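Local structure of nigritoxine (Vibrio nigripulchritudo, 5M41) at residues A[562-574]-A[582-594]. The protein is a bacterial toxin that acts on crustaceans and insects, built on a fold that was new when its structure was solved. Sequence-based numbering, arbitrary orientation.
Sequences NIGDLGVGKQGII and FVHHSHTFEQKGI
G572 and I574 pair with H587 and H585 as two neighbouring strands of a beta hairpin, their short axes running antiparallel at 159°. I574 N gives H585 O a straight bond of 2.7 Å and I574 O accepts H585 N in return; around G572 the exchange is less even, with G572 N to H587 O weak. At the end of strand 583-589, F589 N donates to K570 O, on the last residue of the type I turn G567-K570.

On the face of I574, its CB sits 3.7 Å from the centroid of the H585 ring, a CH-pi contact over one face. H585 can offer that face because its CG lies between the backbone N and the carbonyl carbon (chi1 60°), and N704 holds its NE2. I573, on the other face of the sheet, lays CG2 over one face of the H584 ring, also a CH-pi contact; the buried ND1 of H584 has no polar partner. F589 is sandwiched: L566 CD1 rests over one ring face, 3.4 Å from F589 CZ, and H587 NE2 lies over the opposite one. G572, without a side chain, lets F589 CE2 come to 3.6 Å from its N.

N562 holds the loop before the strand: OD1 accepts G564 N, an Asx turn, and I573 N from opposite faces, while ND2 donates to D565 O.

Backbone bonds thus set the register between the second and third strands of a six-stranded antiparallel sheet, while aliphatic groups pack against the ring faces of H584, H585 and F589.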
ATOM      1  N   ASN A 562      19.178   7.035  33.927  1.00 50.76           N
ATOM      2  CA  ASN A 562      20.244   6.307  34.581  1.00 54.05           C
ATOM      3  C   ASN A 562      19.660   4.957  34.984  1.00 54.21           C
ATOM      4  O   ASN A 562      18.789   4.878  35.850  1.00 54.37           O
ATOM      5  CB  ASN A 562      20.755   7.096  35.791  1.00 54.51           C
ATOM      6  CG  ASN A 562      21.935   6.434  36.486  1.00 57.14           C
ATOM      7  OD1 ASN A 562      22.474   5.401  36.052  1.00 56.70           O
ATOM      8  ND2 ASN A 562      22.354   7.044  37.578  1.00 57.39           N
ATOM      9  N   ILE A 563      20.102   3.906  34.305  1.00 52.91           N
ATOM     10  CA  ILE A 563      19.673   2.548  34.636  1.00 52.96           C
ATOM     11  C   ILE A 563      20.739   1.882  35.514  1.00 54.35           C
ATOM     12  O   ILE A 563      20.641   0.697  35.846  1.00 56.60           O
ATOM     13  CB  ILE A 563      19.379   1.704  33.365  1.00 53.83           C
ATOM     14  CG1 ILE A 563      20.620   1.657  32.438  1.00 50.45           C
ATOM     15  CG2 ILE A 563      18.123   2.226  32.660  1.00 49.08           C
ATOM     16  CD1 ILE A 563      20.588   0.590  31.354  1.00 50.68           C
ATOM     17  N   GLY A 564      21.761   2.648  35.881  1.00 52.58           N
ATOM     18  CA  GLY A 564      22.807   2.151  36.780  1.00 56.81           C
ATOM     19  C   GLY A 564      22.595   2.620  38.212  1.00 60.06           C
ATOM     20  O   GLY A 564      21.492   2.494  38.766  1.00 60.11           O
ATOM     21  N   ASP A 565      23.645   3.185  38.807  1.00 64.28           N
ATOM     22  CA  ASP A 565      23.623   3.601  40.227  1.00 67.07           C
ATOM     23  C   ASP A 565      23.881   5.083  40.430  1.00 67.61           C
ATOM     24  O   ASP A 565      24.137   5.805  39.465  1.00 66.81           O
ATOM     25  CB  ASP A 565      24.663   2.811  40.996  1.00 73.07           C
ATOM     26  CG  ASP A 565      24.312   1.359  41.085  1.00 79.70           C
ATOM     27  OD1 ASP A 565      23.097   1.055  41.132  1.00 81.01           O
ATOM     28  OD2 ASP A 565      25.240   0.523  41.093  1.00 84.54           O
ATOM     29  N   LEU A 566      23.817   5.533  41.688  1.00 67.45           N
ATOM     30  CA  LEU A 566      24.074   6.935  42.023  1.00 69.25           C
ATOM     31  C   LEU A 566      24.764   7.125  43.387  1.00 72.29           C
ATOM     32  O   LEU A 566      24.286   6.641  44.412  1.00 75.49           O
ATOM     33  CB  LEU A 566      22.779   7.753  41.953  1.00 68.34           C
ATOM     34  CG  LEU A 566      22.916   9.263  42.207  1.00 69.77           C
ATOM     35  CD1 LEU A 566      23.574   9.966  41.029  1.00 65.00           C
ATOM     36  CD2 LEU A 566      21.546   9.862  42.494  1.00 69.42           C
ATOM     37  N   GLY A 567      25.879   7.847  43.382  1.00 73.20           N
ATOM     38  CA  GLY A 567      26.661   8.106  44.591  1.00 73.75           C
ATOM     39  C   GLY A 567      28.126   8.198  44.227  1.00 75.26           C
ATOM     40  O   GLY A 567      28.518   7.813  43.110  1.00 72.65           O
ATOM     41  N   VAL A 568      28.938   8.685  45.167  1.00 74.22           N
ATOM     42  CA  VAL A 568      30.345   9.008  44.905  1.00 76.03           C
ATOM     43  C   VAL A 568      31.194   7.861  44.336  1.00 79.92           C
ATOM     44  O   VAL A 568      31.879   8.039  43.323  1.00 82.14           O
ATOM     45  CB  VAL A 568      31.048   9.695  46.106  1.00 76.55           C
ATOM     46  CG1 VAL A 568      32.560   9.765  45.888  1.00 77.48           C
ATOM     47  CG2 VAL A 568      30.495  11.098  46.309  1.00 76.36           C
ATOM     48  N   GLY A 569      31.175   6.677  44.933  1.00 81.38           N
ATOM     49  CA  GLY A 569      32.009   5.618  44.316  1.00 78.57           C
ATOM     50  C   GLY A 569      31.416   4.891  43.110  1.00 75.47           C
ATOM     51  O   GLY A 569      32.079   4.031  42.534  1.00 73.77           O
ATOM     52  N   LYS A 570      30.181   5.247  42.727  1.00 72.78           N
ATOM     53  CA  LYS A 570      29.277   4.374  41.949  1.00 71.47           C
ATOM     54  C   LYS A 570      29.242   4.628  40.425  1.00 67.92           C
ATOM     55  O   LYS A 570      29.543   5.735  39.966  1.00 64.63           O
ATOM     56  CB  LYS A 570      27.826   4.489  42.487  1.00 71.67           C
ATOM     57  CG  LYS A 570      27.645   4.524  44.015  1.00 75.99           C
ATOM     58  CD  LYS A 570      27.844   3.157  44.671  1.00 79.62           C
ATOM     59  CE  LYS A 570      27.847   3.239  46.201  1.00 82.75           C
ATOM     60  NZ  LYS A 570      29.017   2.493  46.770  1.00 84.34           N
ATOM     61  N   GLN A 571      28.815   3.613  39.662  1.00 65.80           N
ATOM     62  CA  GLN A 571      28.714   3.720  38.193  1.00 64.92           C
ATOM     63  C   GLN A 571      27.314   4.107  37.707  1.00 60.62           C
ATOM     64  O   GLN A 571      26.356   3.311  37.791  1.00 59.31           O
ATOM     65  CB  GLN A 571      29.226   2.455  37.457  1.00 66.09           C
ATOM     66  CG  GLN A 571      29.074   2.546  35.921  1.00 71.72           C
ATOM     67  CD  GLN A 571      29.656   1.358  35.125  1.00 73.20           C
ATOM     68  OE1 GLN A 571      29.115   0.246  35.155  1.00 72.06           O
ATOM     69  NE2 GLN A 571      30.742   1.610  34.378  1.00 69.54           N
ATOM     70  N   GLY A 572      27.200   5.338  37.212  1.00 56.51           N
ATOM     71  CA  GLY A 572      26.001   5.764  36.491  1.00 55.42           C
ATOM     72  C   GLY A 572      26.059   5.135  35.093  1.00 55.89           C
ATOM     73  O   GLY A 572      27.138   5.084  34.481  1.00 52.96           O
ATOM     74  N   ILE A 573      24.920   4.615  34.625  1.00 53.68           N
ATOM     75  CA  ILE A 573      24.794   3.983  33.303  1.00 53.08           C
ATOM     76  C   ILE A 573      23.643   4.701  32.594  1.00 51.92           C
ATOM     77  O   ILE A 573      22.470   4.526  32.963  1.00 50.11           O
ATOM     78  CB  ILE A 573      24.509   2.462  33.392  1.00 53.11           C
ATOM     79  CG1 ILE A 573      25.650   1.728  34.118  1.00 55.09           C
ATOM     80  CG2 ILE A 573      24.321   1.873  31.994  1.00 54.25           C
ATOM     81  CD1 ILE A 573      25.364   0.268  34.449  1.00 55.28           C
ATOM     82  N   ILE A 574      23.985   5.535  31.606  1.00 48.33           N
ATOM     83  CA  ILE A 574      23.024   6.499  31.048  1.00 47.21           C
ATOM     84  C   ILE A 574      22.602   6.026  29.649  1.00 47.35           C
ATOM     85  O   ILE A 574      23.446   5.902  28.729  1.00 47.77           O
ATOM     86  CB  ILE A 574      23.611   7.937  30.976  1.00 47.34           C
ATOM     87  CG1 ILE A 574      24.438   8.296  32.237  1.00 49.17           C
ATOM     88  CG2 ILE A 574      22.518   8.966  30.697  1.00 45.23           C
ATOM     89  CD1 ILE A 574      23.628   8.450  33.517  1.00 49.77           C
ATOM     90  N   PHE A 582      21.535   0.287  20.821  1.00 38.60           N
ATOM     91  CA  PHE A 582      22.423  -0.812  21.250  1.00 39.48           C
ATOM     92  C   PHE A 582      23.672  -0.274  21.931  1.00 41.29           C
ATOM     93  O   PHE A 582      24.702  -0.981  22.050  1.00 41.91           O
ATOM     94  CB  PHE A 582      22.783  -1.730  20.071  1.00 38.73           C
ATOM     95  CG  PHE A 582      21.592  -2.452  19.506  1.00 37.79           C
ATOM     96  CD1 PHE A 582      21.151  -3.645  20.079  1.00 37.80           C
ATOM     97  CD2 PHE A 582      20.873  -1.908  18.443  1.00 38.10           C
ATOM     98  CE1 PHE A 582      20.016  -4.287  19.594  1.00 38.40           C
ATOM     99  CE2 PHE A 582      19.730  -2.543  17.951  1.00 38.11           C
ATOM    100  CZ  PHE A 582      19.307  -3.733  18.529  1.00 38.74           C
ATOM    101  N   VAL A 583      23.560   0.972  22.400  1.00 40.87           N
ATOM    102  CA  VAL A 583      24.647   1.662  23.101  1.00 41.00           C
ATOM    103  C   VAL A 583      24.134   2.363  24.356  1.00 43.13           C
ATOM    104  O   VAL A 583      22.931   2.554  24.534  1.00 42.64           O
ATOM    105  CB  VAL A 583      25.352   2.724  22.206  1.00 41.16           C
ATOM    106  CG1 VAL A 583      26.044   2.063  21.009  1.00 37.50           C
ATOM    107  CG2 VAL A 583      24.371   3.805  21.745  1.00 37.23           C
ATOM    108  N   HIS A 584      25.069   2.747  25.217  1.00 44.24           N
ATOM    109  CA  HIS A 584      24.798   3.634  26.341  1.00 45.82           C
ATOM    110  C   HIS A 584      26.121   4.218  26.721  1.00 45.93           C
ATOM    111  O   HIS A 584      27.169   3.764  26.211  1.00 45.45           O
ATOM    112  CB  HIS A 584      24.136   2.892  27.507  1.00 47.20           C
ATOM    113  CG  HIS A 584      24.929   1.708  28.011  1.00 49.91           C
ATOM    114  ND1 HIS A 584      25.987   1.840  28.845  1.00 52.69           N
ATOM    115  CD2 HIS A 584      24.782   0.348  27.781  1.00 50.45           C
ATOM    116  CE1 HIS A 584      26.489   0.627  29.127  1.00 51.81           C
ATOM    117  NE2 HIS A 584      25.755  -0.287  28.474  1.00 52.93           N
ATOM    118  N   HIS A 585      26.110   5.250  27.565  1.00 45.75           N
ATOM    119  CA  HIS A 585      27.351   5.743  28.141  1.00 47.70           C
ATOM    120  C   HIS A 585      27.354   5.612  29.638  1.00 49.84           C
ATOM    121  O   HIS A 585      26.306   5.473  30.254  1.00 51.56           O
ATOM    122  CB  HIS A 585      27.703   7.159  27.692  1.00 47.07           C
ATOM    123  CG  HIS A 585      26.676   8.209  28.057  1.00 51.12           C
ATOM    124  ND1 HIS A 585      26.782   8.978  29.162  1.00 50.69           N
ATOM    125  CD2 HIS A 585      25.532   8.648  27.380  1.00 50.29           C
ATOM    126  CE1 HIS A 585      25.753   9.850  29.200  1.00 51.20           C
ATOM    127  NE2 HIS A 585      24.986   9.638  28.109  1.00 50.68           N
ATOM    128  N   SER A 586      28.539   5.630  30.236  1.00 50.02           N
ATOM    129  CA  SER A 586      28.638   5.427  31.674  1.00 52.52           C
ATOM    130  C   SER A 586      29.918   6.021  32.226  1.00 54.63           C
ATOM    131  O   SER A 586      30.842   6.364  31.475  1.00 52.87           O
ATOM    132  CB  SER A 586      28.553   3.930  32.004  1.00 52.81           C
ATOM    133  OG  SER A 586      29.707   3.260  31.546  1.00 55.69           O
ATOM    134  N   HIS A 587      29.961   6.131  33.552  1.00 55.71           N
ATOM    135  CA  HIS A 587      31.028   6.818  34.250  1.00 58.91           C
ATOM    136  C   HIS A 587      30.891   6.524  35.711  1.00 59.37           C
ATOM    137  O   HIS A 587      29.847   6.056  36.164  1.00 57.87           O
ATOM    138  CB  HIS A 587      30.918   8.321  34.017  1.00 60.18           C
ATOM    139  CG  HIS A 587      29.619   8.907  34.500  1.00 61.97           C
ATOM    140  ND1 HIS A 587      28.648   9.297  33.657  1.00 61.67           N
ATOM    141  CD2 HIS A 587      29.135   9.130  35.796  1.00 62.95           C
ATOM    142  CE1 HIS A 587      27.597   9.749  34.359  1.00 62.34           C
ATOM    143  NE2 HIS A 587      27.898   9.648  35.677  1.00 64.65           N
ATOM    144  N   THR A 588      31.934   6.828  36.465  1.00 60.47           N
ATOM    145  CA  THR A 588      31.850   6.781  37.916  1.00 62.32           C
ATOM    146  C   THR A 588      31.761   8.218  38.414  1.00 63.28           C
ATOM    147  O   THR A 588      32.574   9.066  38.024  1.00 64.26           O
ATOM    148  CB  THR A 588      33.071   6.088  38.557  1.00 65.05           C
ATOM    149  OG1 THR A 588      34.184   6.976  38.529  1.00 72.54           O
ATOM    150  CG2 THR A 588      33.446   4.822  37.833  1.00 57.50           C
ATOM    151  N   PHE A 589      30.749   8.493  39.233  1.00 62.99           N
ATOM    152  CA  PHE A 589      30.616   9.775  39.922  1.00 67.00           C
ATOM    153  C   PHE A 589      31.802   9.978  40.855  1.00 70.00           C
ATOM    154  O   PHE A 589      32.198   9.054  41.563  1.00 68.70           O
ATOM    155  CB  PHE A 589      29.333   9.808  40.753  1.00 66.26           C
ATOM    156  CG  PHE A 589      28.076   9.690  39.942  1.00 64.23           C
ATOM    157  CD1 PHE A 589      27.498  10.818  39.360  1.00 64.90           C
ATOM    158  CD2 PHE A 589      27.460   8.452  39.767  1.00 63.36           C
ATOM    159  CE1 PHE A 589      26.323  10.714  38.615  1.00 62.30           C
ATOM    160  CE2 PHE A 589      26.294   8.341  39.020  1.00 59.63           C
ATOM    161  CZ  PHE A 589      25.726   9.474  38.445  1.00 59.30           C
ATOM    162  N   GLU A 590      32.404  11.160  40.828  1.00 73.11           N
ATOM    163  CA  GLU A 590      33.459  11.456  41.799  1.00 77.65           C
ATOM    164  C   GLU A 590      32.892  12.418  42.820  1.00 81.21           C
ATOM    165  O   GLU A 590      31.729  12.813  42.689  1.00 79.34           O
ATOM    166  CB  GLU A 590      34.713  11.996  41.123  1.00 77.80           C
ATOM    167  CG  GLU A 590      35.357  10.996  40.158  1.00 78.83           C
ATOM    168  CD  GLU A 590      36.029   9.802  40.843  1.00 80.35           C
ATOM    169  OE1 GLU A 590      35.941   9.653  42.074  1.00 79.88           O
ATOM    170  OE2 GLU A 590      36.660   8.989  40.136  1.00 81.70           O
ATOM    171  N   GLN A 591      33.682  12.766  43.846  1.00 83.93           N
ATOM    172  CA  GLN A 591      33.236  13.715  44.864  1.00 90.53           C
ATOM    173  C   GLN A 591      32.805  14.991  44.133  1.00 88.47           C
ATOM    174  O   GLN A 591      31.769  15.570  44.435  1.00 85.91           O
ATOM    175  CB  GLN A 591      34.338  13.974  45.916  1.00 94.27           C
ATOM    176  CG  GLN A 591      33.821  14.178  47.337  1.00102.47           C
ATOM    177  CD  GLN A 591      33.849  12.916  48.207  1.00106.13           C
ATOM    178  OE1 GLN A 591      34.923  12.401  48.560  1.00105.34           O
ATOM    179  NE2 GLN A 591      32.663  12.437  48.593  1.00102.83           N
ATOM    180  N   LYS A 592      33.594  15.386  43.136  1.00 89.17           N
ATOM    181  CA  LYS A 592      33.185  16.396  42.164  1.00 90.04           C
ATOM    182  C   LYS A 592      33.426  15.876  40.742  1.00 85.85           C
ATOM    183  O   LYS A 592      34.465  15.268  40.459  1.00 86.35           O
ATOM    184  CB  LYS A 592      33.964  17.686  42.380  1.00 97.35           C
ATOM    185  CG  LYS A 592      33.250  18.931  41.879  1.00100.50           C
ATOM    186  CD  LYS A 592      34.046  20.184  42.227  1.00105.36           C
ATOM    187  CE  LYS A 592      35.295  20.317  41.362  1.00107.14           C
ATOM    188  NZ  LYS A 592      36.186  21.394  41.873  1.00111.15           N
ATOM    189  N   GLY A 593      32.467  16.117  39.856  1.00 81.76           N
ATOM    190  CA  GLY A 593      32.579  15.684  38.460  1.00 77.75           C
ATOM    191  C   GLY A 593      32.441  14.177  38.298  1.00 75.17           C
ATOM    192  O   GLY A 593      31.847  13.499  39.147  1.00 73.91           O
ATOM    193  N   ILE A 594      32.994  13.652  37.205  1.00 71.52           N
ATOM    194  CA  ILE A 594      32.922  12.222  36.906  1.00 65.88           C
ATOM    195  C   ILE A 594      34.274  11.702  36.450  1.00 65.52           C
ATOM    196  O   ILE A 594      35.175  12.481  36.143  1.00 64.68           O
ATOM    197  CB  ILE A 594      31.879  11.931  35.809  1.00 64.70           C
ATOM    198  CG1 ILE A 594      32.343  12.497  34.448  1.00 61.93           C
ATOM    199  CG2 ILE A 594      30.499  12.438  36.236  1.00 64.81           C
ATOM    200  CD1 ILE A 594      31.362  12.281  33.306  1.00 60.31           C
TER